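Local coordinates for A rubisco-like protein (Burkholderia fungorum, PDB 3NWR) that is a rubisco-like protein, probably a lyase, related to the large chain of ribulose bisphosphate carboxylase, at residues A59-I64 and I94-P99. Numbering follows the deposited sequence. Where two conformers were deposited one is given.
Sequences ASVLRI and ITLSFP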
loop_
_atom_site.group_PDB
_atom_site.type_symbol
_atom_site.label_atom_id
_atom_site.label_comp_id
_atom_site.label_asym_id
_atom_site.label_seq_id
_atom_site.Cartn_x
_atom_site.Cartn_y
_atom_site.Cartn_z
ATOM N N ALA A 59 -5.796 -19.799 -13.477
ATOM C CA ALA A 59 -7.003 -19.274 -12.838
ATOM C C ALA A 59 -8.150 -19.273 -13.845
ATOM O O ALA A 59 -7.923 -19.240 -15.053
ATOM C CB ALA A 59 -6.761 -17.865 -12.306
ATOM N N SER A 60 -9.382 -19.306 -13.357
ATOM C CA SER A 60 -10.525 -19.314 -14.261
ATOM C C SER A 60 -11.594 -18.316 -13.852
ATOM O O SER A 60 -11.659 -17.887 -12.698
ATOM C CB SER A 60 -11.130 -20.714 -14.351
ATOM O OG SER A 60 -11.548 -21.152 -13.076
ATOM N N VAL A 61 -12.427 -17.952 -14.818
ATOM C CA VAL A 61 -13.536 -17.044 -14.582
ATOM C C VAL A 61 -14.769 -17.874 -14.249
ATOM O O VAL A 61 -15.224 -18.673 -15.071
ATOM C CB VAL A 61 -13.811 -16.183 -15.819
ATOM C CG1 VAL A 61 -14.958 -15.231 -15.550
ATOM C CG2 VAL A 61 -12.552 -15.418 -16.225
ATOM N N LEU A 62 -15.291 -17.708 -13.038
ATOM C CA LEU A 62 -16.421 -18.516 -12.576
ATOM C C LEU A 62 -17.750 -17.821 -12.824
ATOM O O LEU A 62 -18.777 -18.479 -12.990
ATOM C CB LEU A 62 -16.304 -18.830 -11.080
ATOM C CG LEU A 62 -15.172 -19.747 -10.618
ATOM C CD1 LEU A 62 -15.315 -20.038 -9.127
ATOM C CD2 LEU A 62 -15.146 -21.036 -11.432
ATOM N N ARG A 63 -17.741 -16.492 -12.820
ATOM C CA ARG A 63 -18.979 -15.727 -12.946
ATOM C C ARG A 63 -18.735 -14.426 -13.675
ATOM O O ARG A 63 -17.736 -13.749 -13.435
ATOM C CB ARG A 63 -19.577 -15.411 -11.566
ATOM C CG ARG A 63 -20.077 -16.628 -10.805
ATOM C CD ARG A 63 -20.894 -16.248 -9.567
ATOM N NE ARG A 63 -20.059 -16.040 -8.386
ATOM C CZ ARG A 63 -19.524 -17.023 -7.667
ATOM N NH1 ARG A 63 -19.719 -18.290 -8.015
ATOM N NH2 ARG A 63 -18.782 -16.744 -6.604
ATOM N N ILE A 64 -19.662 -14.065 -14.555
ATOM C CA ILE A 64 -19.671 -12.742 -15.150
ATOM C C ILE A 64 -21.109 -12.256 -15.136
ATOM O O ILE A 64 -22.024 -13.005 -15.483
ATOM C CB ILE A 64 -19.176 -12.755 -16.604
ATOM C CG1 ILE A 64 -17.746 -13.285 -16.685
ATOM C CG2 ILE A 64 -19.259 -11.351 -17.203
ATOM C CD1 ILE A 64 -17.313 -13.666 -18.081
ATOM N N ILE A 94 -17.363 -9.735 -11.759
ATOM C CA ILE A 94 -16.804 -11.023 -12.142
ATOM C C ILE A 94 -16.255 -11.747 -10.924
ATOM O O ILE A 94 -15.938 -11.126 -9.911
ATOM C CB ILE A 94 -15.698 -10.876 -13.197
ATOM C CG1 ILE A 94 -14.466 -10.197 -12.594
ATOM C CG2 ILE A 94 -16.222 -10.109 -14.420
ATOM C CD1 ILE A 94 -13.275 -10.187 -13.517
ATOM N N THR A 95 -16.169 -13.069 -11.019
ATOM C CA THR A 95 -15.521 -13.856 -9.985
ATOM C C THR A 95 -14.415 -14.666 -10.626
ATOM O O THR A 95 -14.650 -15.356 -11.624
ATOM C CB THR A 95 -16.501 -14.827 -9.295
ATOM O OG1 THR A 95 -17.514 -14.087 -8.608
ATOM C CG2 THR A 95 -15.761 -15.708 -8.298
ATOM N N LEU A 96 -13.208 -14.570 -10.067
ATOM C CA LEU A 96 -12.093 -15.408 -10.488
ATOM C C LEU A 96 -11.813 -16.491 -9.454
ATOM O O LEU A 96 -11.967 -16.273 -8.253
ATOM C CB LEU A 96 -10.821 -14.582 -10.710
ATOM C CG LEU A 96 -10.910 -13.462 -11.740
ATOM C CD1 LEU A 96 -9.529 -12.840 -11.947
ATOM C CD2 LEU A 96 -11.467 -13.982 -13.045
ATOM N N SER A 97 -11.400 -17.660 -9.936
ATOM C CA SER A 97 -10.979 -18.757 -9.075
ATOM C C SER A 97 -9.484 -18.984 -9.259
ATOM O O SER A 97 -9.023 -19.190 -10.380
ATOM C CB SER A 97 -11.745 -20.034 -9.436
ATOM O OG SER A 97 -11.355 -21.124 -8.615
ATOM N N PHE A 98 -8.731 -18.928 -8.161
ATOM C CA PHE A 98 -7.276 -19.069 -8.192
ATOM C C PHE A 98 -6.835 -20.357 -7.510
ATOM O O PHE A 98 -7.272 -20.638 -6.398
ATOM C CB PHE A 98 -6.620 -17.907 -7.442
ATOM C CG PHE A 98 -6.610 -16.609 -8.204
ATOM C CD1 PHE A 98 -7.597 -15.655 -7.999
ATOM C CD2 PHE A 98 -5.592 -16.336 -9.106
ATOM C CE1 PHE A 98 -7.572 -14.455 -8.697
ATOM C CE2 PHE A 98 -5.568 -15.136 -9.814
ATOM C CZ PHE A 98 -6.556 -14.204 -9.612
ATOM N N PRO A 99 -5.950 -21.132 -8.158
ATOM C CA PRO A 99 -5.409 -22.324 -7.495
ATOM C C PRO A 99 -4.440 -21.956 -6.374
ATOM O O PRO A 99 -3.470 -21.228 -6.601
ATOM C CB PRO A 99 -4.651 -23.052 -8.618
ATOM C CG PRO A 99 -5.077 -22.406 -9.888
ATOM C CD PRO A 99 -5.465 -20.999 -9.540
#
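Leu62 and Arg63 both lie opposite Thr95, the signature of a classic beta bulge between antiparallel strands 60-64 and 94-99. The bonding confirms it: Leu62 N donates to Thr95 O at 2.8 Å, while Thr95 N donates to Arg63 O at 3.0 Å, so two residues of one strand share one partner on the other. Before the bulge, Ser60 and Ser97 form a regular hydrogen-bonded pair, with Ser97 N to Ser60 O nearly straight (N-H...O 169°). Arg63 goes to the face that carries Thr95 and Ser97, and Leu62 points toward the other strand, leaning to the same side.

Arg63 can be traced outward. Its CB lies 3.8 Å and its CD 4.1 Å from Thr95 OG1, with CG between them anti to the carbonyl carbon (chi1 -67°). The bend at chi3 (-87°) places NE, which comes closest to that oxygen: NE is 3.2 Å from Thr95 OG1, which is hydrogen-bonded to Asp18 OD1 of strand 14-23. CZ and NH2 continue over Thr95 CG2, which lies against one face of the guanidinium, with NH2 3.6 Å from that methyl. NH2 also makes a long, weak ion pair with Glu16. Next to this, CG and CD1 of Leu62 rest against Ser97 CB.

Apolar contacts occupy the other face, where Val61 CG2 meets Leu96 CD2 at 3.7 Å and Ile64 lies alongside Ile94. Helix 27-37 covers this side, its Ala31 touching Val61 and Ile94. In the four-stranded sheet of the rubisco-type N-terminal domain, strand 60-70 is outermost within the chain, and strand 89-99 separates it from strand 14-23.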